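Long-range contacts in putative adhesin (Komagataella phaffii, PDB 5FX8), which probably acts as a fungal cell-surface adhesin, the part crystallised being its N-terminal region of two cohesin-like domains, and may mediate cell-cell interactions: residues C[2-12]-C[23-33]; C[46-54]-C[126-134]. All blocks are in the same frame, centred on the assembly; numbering follows the deposited sequence.

Contact 1: C[2-12]-C[23-33]; sequences FPISDITVVSE and DWFVVSFVFST
V26 lies beside V10, both side chains pointing the same way, with V26 CB 4.0 Å from V10 CG2. V26 CG1 stands anti to the backbone N (chi1 -179°), which leaves CG2 as the branch that reaches E12 CB, 3.9 Å away. V26 N donates to V10 O (2.9 Å), while V26 O accepts a hydrogen bond from a water that also bonds T8 OG1 and S28 OG, linking the polar members of the same face. E12 continues the ladder through E12 N to W24 O (2.7 Å), and its carboxylate runs alongside the tryptophan, OE1 lying 3.3 Å from W24 CB and the carboxylate plane 79° from the indole. R308 pairs with E12 OE1 and makes a cation-pi contact with W24, so one guanidinium serves both. At the far end S5 and D6 together oppose V30 in a beta bulge: V30 O accepts S5 N (3.1 Å), and V30 CG1 meets S5 OG. On the reverse face I7 packs on F29 and V9 on F25 and V27, all buried. Two neighbouring antiparallel strands, with one mixed, partly exposed face and one buried apolar face, are consistent with a beta-sandwich in the first cohesin-like domain.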
loop_
_atom_site.group_PDB
_atom_site.type_symbol
_atom_site.label_atom_id
_atom_site.label_comp_id
_atom_site.label_asym_id
_atom_site.label_seq_id
_atom_site.Cartn_x
_atom_site.Cartn_y
_atom_site.Cartn_z
ATOM N N PHE C 2 79.617 29.446 -5.032
ATOM C CA PHE C 2 79.468 30.872 -5.305
ATOM C C PHE C 2 79.568 31.128 -6.803
ATOM O O PHE C 2 80.429 30.573 -7.477
ATOM C CB PHE C 2 80.523 31.676 -4.554
ATOM C CG PHE C 2 80.452 33.147 -4.787
ATOM C CD1 PHE C 2 81.064 33.729 -5.881
ATOM C CD2 PHE C 2 79.789 33.955 -3.902
ATOM C CE1 PHE C 2 80.985 35.074 -6.090
ATOM C CE2 PHE C 2 79.724 35.305 -4.099
ATOM C CZ PHE C 2 80.321 35.863 -5.189
ATOM N N PRO C 3 78.694 31.978 -7.331
ATOM C CA PRO C 3 77.691 32.771 -6.628
ATOM C C PRO C 3 76.319 32.099 -6.421
ATOM O O PRO C 3 75.323 32.793 -6.258
ATOM C CB PRO C 3 77.556 33.980 -7.535
ATOM C CG PRO C 3 77.768 33.413 -8.891
ATOM C CD PRO C 3 78.803 32.363 -8.745
ATOM N N ILE C 4 76.241 30.774 -6.409
ATOM C CA ILE C 4 74.975 30.146 -6.053
ATOM C C ILE C 4 74.780 30.274 -4.553
ATOM O O ILE C 4 75.616 29.802 -3.776
ATOM C CB ILE C 4 74.949 28.679 -6.481
ATOM C CG1 ILE C 4 74.922 28.570 -7.995
ATOM C CG2 ILE C 4 73.769 27.976 -5.846
ATOM C CD1 ILE C 4 74.878 27.178 -8.462
ATOM N N SER C 5 73.683 30.909 -4.138
ATOM C CA SER C 5 73.380 31.075 -2.718
ATOM C C SER C 5 72.368 30.075 -2.189
ATOM O O SER C 5 72.276 29.892 -0.969
ATOM C CB SER C 5 72.853 32.487 -2.435
ATOM O OG SER C 5 71.767 32.825 -3.275
ATOM N N ASP C 6 71.602 29.444 -3.071
ATOM C CA ASP C 6 70.521 28.572 -2.660
ATOM C C ASP C 6 70.016 27.807 -3.867
ATOM O O ASP C 6 70.146 28.273 -5.002
ATOM C CB ASP C 6 69.381 29.361 -2.036
ATOM C CG ASP C 6 68.569 28.520 -1.145
ATOM O OD1 ASP C 6 69.024 27.381 -0.893
ATOM O OD2 ASP C 6 67.518 28.990 -0.685
ATOM N N ILE C 7 69.460 26.624 -3.602
ATOM C CA ILE C 7 68.768 25.804 -4.589
ATOM C C ILE C 7 67.463 25.321 -3.948
ATOM O O ILE C 7 67.486 24.589 -2.951
ATOM C CB ILE C 7 69.622 24.614 -5.067
ATOM C CG1 ILE C 7 70.932 25.089 -5.689
ATOM C CG2 ILE C 7 68.896 23.815 -6.108
ATOM C CD1 ILE C 7 71.878 23.963 -6.078
ATOM N N THR C 8 66.327 25.747 -4.498
ATOM C CA THR C 8 65.034 25.446 -3.910
ATOM C C THR C 8 64.214 24.576 -4.847
ATOM O O THR C 8 64.414 24.582 -6.061
ATOM C CB THR C 8 64.263 26.722 -3.578
ATOM O OG1 THR C 8 63.959 27.440 -4.778
ATOM C CG2 THR C 8 65.098 27.588 -2.680
ATOM N N VAL C 9 63.308 23.801 -4.266
ATOM C CA VAL C 9 62.407 22.946 -5.016
ATOM C C VAL C 9 61.018 23.095 -4.432
ATOM O O VAL C 9 60.821 22.907 -3.228
ATOM C CB VAL C 9 62.834 21.480 -4.976
ATOM C CG1 VAL C 9 61.871 20.693 -5.794
ATOM C CG2 VAL C 9 64.222 21.328 -5.505
ATOM N N VAL C 10 60.059 23.450 -5.268
ATOM C CA VAL C 10 58.664 23.521 -4.874
ATOM C C VAL C 10 57.841 22.916 -5.995
ATOM O O VAL C 10 58.349 22.613 -7.077
ATOM C CB VAL C 10 58.186 24.954 -4.584
ATOM C CG1 VAL C 10 59.069 25.599 -3.563
ATOM C CG2 VAL C 10 58.169 25.763 -5.841
ATOM N N SER C 11 56.559 22.740 -5.718
ATOM C CA SER C 11 55.616 22.219 -6.691
ATOM C C SER C 11 55.077 23.374 -7.514
ATOM O O SER C 11 54.668 24.392 -6.955
ATOM C CB SER C 11 54.473 21.490 -5.989
ATOM O OG SER C 11 53.416 21.219 -6.884
ATOM N N GLU C 12 55.085 23.221 -8.837
ATOM C CA GLU C 12 54.475 24.243 -9.679
ATOM C C GLU C 12 52.981 24.355 -9.400
ATOM O O GLU C 12 52.408 25.445 -9.494
ATOM C CB GLU C 12 54.752 23.943 -11.154
ATOM C CG GLU C 12 54.172 24.942 -12.132
ATOM C CD GLU C 12 54.828 24.929 -13.530
ATOM O OE1 GLU C 12 54.961 23.865 -14.170
ATOM O OE2 GLU C 12 55.220 26.016 -13.989
ATOM N N ASP C 23 53.577 16.018 -10.155
ATOM C CA ASP C 23 53.717 17.449 -10.306
ATOM C C ASP C 23 54.968 17.834 -11.085
ATOM O O ASP C 23 55.949 17.088 -11.154
ATOM C CB ASP C 23 53.749 18.106 -8.941
ATOM C CG ASP C 23 52.402 18.144 -8.301
ATOM O OD1 ASP C 23 51.407 17.848 -9.004
ATOM O OD2 ASP C 23 52.336 18.499 -7.111
ATOM N N TRP C 24 54.904 19.016 -11.693
ATOM C CA TRP C 24 56.092 19.733 -12.123
ATOM C C TRP C 24 56.732 20.379 -10.903
ATOM O O TRP C 24 56.063 21.093 -10.149
ATOM C CB TRP C 24 55.757 20.819 -13.143
ATOM C CG TRP C 24 55.304 20.367 -14.476
ATOM C CD1 TRP C 24 54.026 20.353 -14.942
ATOM C CD2 TRP C 24 56.125 19.908 -15.554
ATOM N NE1 TRP C 24 53.991 19.884 -16.230
ATOM C CE2 TRP C 24 55.271 19.610 -16.631
ATOM C CE3 TRP C 24 57.496 19.695 -15.707
ATOM C CZ2 TRP C 24 55.745 19.118 -17.835
ATOM C CZ3 TRP C 24 57.962 19.202 -16.897
ATOM C CH2 TRP C 24 57.097 18.920 -17.944
ATOM N N PHE C 25 58.030 20.128 -10.719
ATOM C CA PHE C 25 58.827 20.693 -9.641
ATOM C C PHE C 25 59.695 21.816 -10.181
ATOM O O PHE C 25 60.569 21.583 -11.018
ATOM C CB PHE C 25 59.703 19.626 -9.009
ATOM C CG PHE C 25 58.939 18.579 -8.287
ATOM C CD1 PHE C 25 58.370 17.520 -8.971
ATOM C CD2 PHE C 25 58.784 18.648 -6.911
ATOM C CE1 PHE C 25 57.663 16.554 -8.289
ATOM C CE2 PHE C 25 58.077 17.674 -6.233
ATOM C CZ PHE C 25 57.519 16.626 -6.922
ATOM N N VAL C 26 59.451 23.027 -9.695
ATOM C CA VAL C 26 60.254 24.196 -10.029
ATOM C C VAL C 26 61.578 24.083 -9.283
ATOM O O VAL C 26 61.622 24.272 -8.066
ATOM C CB VAL C 26 59.509 25.474 -9.642
ATOM C CG1 VAL C 26 60.296 26.698 -9.993
ATOM C CG2 VAL C 26 58.192 25.488 -10.319
ATOM N N VAL C 27 62.654 23.763 -9.991
ATOM C CA VAL C 27 63.990 23.693 -9.401
ATOM C C VAL C 27 64.701 25.013 -9.677
ATOM O O VAL C 27 65.112 25.263 -10.808
ATOM C CB VAL C 27 64.796 22.519 -9.961
ATOM C CG1 VAL C 27 66.151 22.496 -9.340
ATOM C CG2 VAL C 27 64.105 21.244 -9.678
ATOM N N SER C 28 64.890 25.840 -8.649
ATOM C CA SER C 28 65.370 27.214 -8.785
ATOM C C SER C 28 66.807 27.368 -8.300
ATOM O O SER C 28 67.134 27.002 -7.173
ATOM C CB SER C 28 64.480 28.171 -8.005
ATOM O OG SER C 28 63.176 28.154 -8.528
ATOM N N PHE C 29 67.649 27.961 -9.133
ATOM C CA PHE C 29 69.051 28.200 -8.798
ATOM C C PHE C 29 69.213 29.689 -8.543
ATOM O O PHE C 29 69.181 30.486 -9.475
ATOM C CB PHE C 29 69.973 27.710 -9.915
ATOM C CG PHE C 29 69.898 26.236 -10.146
ATOM C CD1 PHE C 29 68.968 25.705 -11.024
ATOM C CD2 PHE C 29 70.724 25.375 -9.457
ATOM C CE1 PHE C 29 68.875 24.352 -11.231
ATOM C CE2 PHE C 29 70.652 24.022 -9.666
ATOM C CZ PHE C 29 69.718 23.510 -10.558
ATOM N N VAL C 30 69.341 30.060 -7.294
ATOM C CA VAL C 30 69.425 31.455 -6.900
ATOM C C VAL C 30 70.873 31.902 -6.999
ATOM O O VAL C 30 71.774 31.211 -6.518
ATOM C CB VAL C 30 68.879 31.649 -5.478
ATOM C CG1 VAL C 30 68.965 33.106 -5.037
ATOM C CG2 VAL C 30 67.466 31.177 -5.426
ATOM N N PHE C 31 71.090 33.058 -7.623
ATOM C CA PHE C 31 72.408 33.652 -7.794
ATOM C C PHE C 31 72.437 34.993 -7.089
ATOM O O PHE C 31 71.573 35.837 -7.325
ATOM C CB PHE C 31 72.751 33.838 -9.266
ATOM C CG PHE C 31 72.954 32.555 -10.019
ATOM C CD1 PHE C 31 71.885 31.858 -10.526
ATOM C CD2 PHE C 31 74.218 32.073 -10.250
ATOM C CE1 PHE C 31 72.067 30.714 -11.222
ATOM C CE2 PHE C 31 74.403 30.928 -10.949
ATOM C CZ PHE C 31 73.317 30.245 -11.434
ATOM N N SER C 32 73.430 35.186 -6.228
ATOM C CA SER C 32 73.568 36.423 -5.479
ATOM C C SER C 32 75.036 36.679 -5.182
ATOM O O SER C 32 75.871 35.781 -5.243
ATOM C CB SER C 32 72.773 36.392 -4.173
ATOM O OG SER C 32 72.991 37.568 -3.420
ATOM N N THR C 33 75.341 37.935 -4.884
ATOM C CA THR C 33 76.658 38.329 -4.416
ATOM C C THR C 33 76.454 39.305 -3.268
ATOM O O THR C 33 75.780 40.324 -3.429
ATOM C CB THR C 33 77.481 38.945 -5.550
ATOM O OG1 THR C 33 76.701 39.923 -6.234
ATOM C CG2 THR C 33 77.830 37.914 -6.549
HETATM O O HOH W 1 61.937 26.617 -6.384
#

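Contact 2: C[46-54]-C[126-134]; sequences IEVSIPNEL and QHTFDFETS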
loop_
_atom_site.group_PDB
_atom_site.type_symbol
_atom_site.label_atom_id
_atom_site.label_comp_id
_atom_site.label_asym_id
_atom_site.label_seq_id
_atom_site.Cartn_x
_atom_site.Cartn_y
_atom_site.Cartn_z
ATOM N N ILE C 46 80.000 26.556 -13.647
ATOM C CA ILE C 46 79.504 26.112 -12.361
ATOM C C ILE C 46 78.740 24.828 -12.605
ATOM O O ILE C 46 77.722 24.835 -13.305
ATOM C CB ILE C 46 78.604 27.158 -11.695
ATOM C CG1 ILE C 46 79.299 28.510 -11.683
ATOM C CG2 ILE C 46 78.268 26.725 -10.298
ATOM C CD1 ILE C 46 78.545 29.577 -10.977
ATOM N N GLU C 47 79.232 23.733 -12.052
ATOM C CA GLU C 47 78.623 22.430 -12.236
ATOM C C GLU C 47 77.772 22.075 -11.024
ATOM O O GLU C 47 78.255 22.127 -9.890
ATOM C CB GLU C 47 79.701 21.386 -12.476
ATOM C CG GLU C 47 80.391 21.599 -13.774
ATOM C CD GLU C 47 81.182 20.398 -14.176
ATOM O OE1 GLU C 47 81.665 19.696 -13.266
ATOM O OE2 GLU C 47 81.298 20.139 -15.393
ATOM N N VAL C 48 76.507 21.723 -11.267
ATOM C CA VAL C 48 75.564 21.324 -10.223
ATOM C C VAL C 48 74.930 20.009 -10.632
ATOM O O VAL C 48 74.355 19.902 -11.718
ATOM C CB VAL C 48 74.448 22.356 -9.965
ATOM C CG1 VAL C 48 73.680 21.948 -8.741
ATOM C CG2 VAL C 48 74.986 23.725 -9.760
ATOM N N SER C 49 75.015 19.018 -9.766
ATOM C CA SER C 49 74.434 17.733 -10.094
ATOM C C SER C 49 72.964 17.751 -9.721
ATOM O O SER C 49 72.571 18.357 -8.727
ATOM C CB SER C 49 75.157 16.614 -9.367
ATOM O OG SER C 49 74.954 16.745 -7.981
ATOM N N ILE C 50 72.149 17.148 -10.567
ATOM C CA ILE C 50 70.718 17.008 -10.330
ATOM C C ILE C 50 70.479 15.577 -9.866
ATOM O O ILE C 50 70.981 14.647 -10.505
ATOM C CB ILE C 50 69.903 17.323 -11.602
ATOM C CG1 ILE C 50 69.624 18.821 -11.747
ATOM C CG2 ILE C 50 68.576 16.586 -11.603
ATOM C CD1 ILE C 50 70.820 19.645 -12.022
ATOM N N PRO C 51 69.770 15.359 -8.764
ATOM C CA PRO C 51 69.528 13.988 -8.299
ATOM C C PRO C 51 68.742 13.178 -9.310
ATOM O O PRO C 51 67.866 13.691 -9.993
ATOM C CB PRO C 51 68.729 14.192 -7.010
ATOM C CG PRO C 51 68.180 15.546 -7.107
ATOM C CD PRO C 51 69.167 16.353 -7.868
ATOM N N ASN C 52 69.050 11.885 -9.387
ATOM C CA ASN C 52 68.463 11.039 -10.424
ATOM C C ASN C 52 66.941 11.003 -10.386
ATOM O O ASN C 52 66.326 10.630 -11.384
ATOM C CB ASN C 52 69.009 9.626 -10.307
ATOM C CG ASN C 52 70.505 9.598 -10.371
ATOM O OD1 ASN C 52 71.102 10.399 -11.084
ATOM N ND2 ASN C 52 71.131 8.702 -9.615
ATOM N N GLU C 53 66.316 11.369 -9.269
ATOM C CA GLU C 53 64.871 11.276 -9.204
ATOM C C GLU C 53 64.199 12.378 -10.009
ATOM O O GLU C 53 63.026 12.230 -10.366
ATOM C CB GLU C 53 64.396 11.297 -7.744
ATOM C CG GLU C 53 64.968 12.404 -6.901
ATOM C CD GLU C 53 66.204 11.993 -6.168
ATOM O OE1 GLU C 53 67.003 11.216 -6.720
ATOM O OE2 GLU C 53 66.365 12.437 -5.021
ATOM N N LEU C 54 64.924 13.460 -10.316
ATOM C CA LEU C 54 64.445 14.542 -11.169
ATOM C C LEU C 54 64.860 14.319 -12.616
ATOM O O LEU C 54 65.910 13.754 -12.900
ATOM C CB LEU C 54 64.969 15.884 -10.681
ATOM C CG LEU C 54 64.561 16.230 -9.256
ATOM C CD1 LEU C 54 65.111 17.541 -8.872
ATOM C CD2 LEU C 54 63.080 16.258 -9.136
ATOM N N GLN C 126 57.795 13.187 3.207
ATOM C CA GLN C 126 58.950 14.059 3.072
ATOM C C GLN C 126 60.076 13.387 2.306
ATOM O O GLN C 126 60.472 12.262 2.614
ATOM C CB GLN C 126 59.447 14.487 4.438
ATOM C CG GLN C 126 60.886 14.913 4.437
ATOM C CD GLN C 126 61.116 16.131 5.281
ATOM O OE1 GLN C 126 60.171 16.817 5.647
ATOM N NE2 GLN C 126 62.375 16.416 5.589
ATOM N N HIS C 127 60.593 14.099 1.302
ATOM C CA HIS C 127 61.702 13.658 0.472
ATOM C C HIS C 127 62.630 14.835 0.262
ATOM O O HIS C 127 62.164 15.933 -0.047
ATOM C CB HIS C 127 61.204 13.155 -0.868
ATOM C CG HIS C 127 62.288 12.692 -1.777
ATOM N ND1 HIS C 127 62.901 11.468 -1.634
ATOM C CD2 HIS C 127 62.856 13.276 -2.856
ATOM C CE1 HIS C 127 63.801 11.315 -2.586
ATOM N NE2 HIS C 127 63.797 12.400 -3.340
ATOM N N THR C 128 63.928 14.623 0.432
ATOM C CA THR C 128 64.910 15.673 0.202
ATOM C C THR C 128 65.674 15.378 -1.074
ATOM O O THR C 128 65.966 14.221 -1.378
ATOM C CB THR C 128 65.899 15.788 1.347
ATOM O OG1 THR C 128 66.894 14.774 1.179
ATOM C CG2 THR C 128 65.198 15.615 2.677
ATOM N N PHE C 129 65.979 16.429 -1.824
ATOM C CA PHE C 129 66.731 16.312 -3.066
ATOM C C PHE C 129 68.129 16.833 -2.810
ATOM O O PHE C 129 68.288 17.921 -2.260
ATOM C CB PHE C 129 66.098 17.120 -4.200
ATOM C CG PHE C 129 64.656 16.833 -4.452
ATOM C CD1 PHE C 129 64.282 15.772 -5.246
ATOM C CD2 PHE C 129 63.683 17.659 -3.951
ATOM C CE1 PHE C 129 62.978 15.532 -5.506
ATOM C CE2 PHE C 129 62.378 17.419 -4.210
ATOM C CZ PHE C 129 62.024 16.358 -4.988
ATOM N N ASP C 130 69.134 16.062 -3.194
ATOM C CA ASP C 130 70.525 16.436 -2.961
ATOM C C ASP C 130 71.135 16.995 -4.246
ATOM O O ASP C 130 71.331 16.263 -5.217
ATOM C CB ASP C 130 71.322 15.236 -2.460
ATOM C CG ASP C 130 70.907 14.801 -1.084
ATOM O OD1 ASP C 130 70.398 15.650 -0.330
ATOM O OD2 ASP C 130 71.084 13.610 -0.756
ATOM N N PHE C 131 71.442 18.285 -4.247
ATOM C CA PHE C 131 72.218 18.912 -5.316
ATOM C C PHE C 131 73.654 19.123 -4.830
ATOM O O PHE C 131 73.882 19.766 -3.799
ATOM C CB PHE C 131 71.586 20.237 -5.746
ATOM C CG PHE C 131 70.168 20.102 -6.218
ATOM C CD1 PHE C 131 69.119 20.197 -5.325
ATOM C CD2 PHE C 131 69.885 19.862 -7.545
ATOM C CE1 PHE C 131 67.835 20.058 -5.735
ATOM C CE2 PHE C 131 68.596 19.726 -7.961
ATOM C CZ PHE C 131 67.568 19.818 -7.050
ATOM N N GLU C 132 74.618 18.571 -5.559
ATOM C CA GLU C 132 76.026 18.683 -5.205
ATOM C C GLU C 132 76.710 19.729 -6.075
ATOM O O GLU C 132 76.633 19.674 -7.306
ATOM C CB GLU C 132 76.725 17.333 -5.328
ATOM C CG GLU C 132 76.271 16.351 -4.264
ATOM C CD GLU C 132 77.332 15.345 -3.882
ATOM O OE1 GLU C 132 78.475 15.461 -4.375
ATOM O OE2 GLU C 132 77.022 14.429 -3.088
ATOM N N THR C 133 77.339 20.704 -5.428
ATOM C CA THR C 133 78.286 21.562 -6.119
ATOM C C THR C 133 79.695 21.137 -5.743
ATOM O O THR C 133 79.940 19.960 -5.453
ATOM C CB THR C 133 78.069 23.026 -5.774
ATOM O OG1 THR C 133 78.413 23.243 -4.407
ATOM C CG2 THR C 133 76.625 23.401 -5.996
ATOM N N SER C 134 80.629 22.082 -5.741
ATOM C CA SER C 134 82.011 21.734 -5.444
ATOM C C SER C 134 82.330 21.946 -3.981
ATOM O O SER C 134 83.078 21.168 -3.387
ATOM C CB SER C 134 82.968 22.542 -6.324
ATOM O OG SER C 134 82.661 23.922 -6.303
HETATM O O HOH W 2 68.536 13.161 -3.456
#
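P51 lays its CD over one face of the F131 ring, 3.8 Å from the centroid and 28° off the normal, a CH-pi contact. The same ring is met at its edge by I50 CG1, while L54 CD1 approaches CZ, so a single phenylalanine is held by P51 and L54 of one turn and by I50 just before it. The turn, type I from P51 to L54, is closed by L54 N to P51 O, and it also brings in F129. L54 crosses the F129 side chain at about a right angle, with CD2 3.7 Å from CE1, and E53 CG sits at the ring edge, in plane. From the turn E53 reaches H127: a bend at chi2 (-93°) folds the glutamate chain, and H127 NE2 donates to OE2 (3.1 Å), arriving from above the carboxylate plane. The imidazole also leans on F129, its CD2 3.5 Å above one face and offset toward the rim. A water donates to E53 OE2 and accepts from D130 N, giving the carboxylate oxygen a second donor and a route to the backbone of 126-134. Near the other end S49 works twice: S49 N donates to E132 O (3.0 Å), and E132 N donates to S49 OG (3.1 Å). The hydroxyl thus stands in for a backbone acceptor at this point. With one backbone-to-backbone bond and otherwise mainly side-chain packing, the contact joins strand 45-49 of the large mixed sheet to 126-132, an outermost strand of the three-stranded sheet, consistent with a beta-sandwich fold.

How the contacts relate
From the N terminus, contact 1 closes first: strand 4-11 leads, through a connection that lends strand 18-19 to the three-stranded sheet, to strand 25-31, its antiparallel neighbour. Contact 2 opens only afterwards, beginning on strand 45-49, the next strand along the chain, and closes a much longer loop when strand 126-132 returns. The two loops therefore follow in series, without nesting or crossing. In space they meet, with centres about 11 Å apart: I4 and P3 pack on V48 and I46, while I7 and V9 pack on F131 and F129. The apolar face of strand 4-11 thus touches both halves of contact 2, tying the large mixed sheet to the small three-stranded one within a single domain.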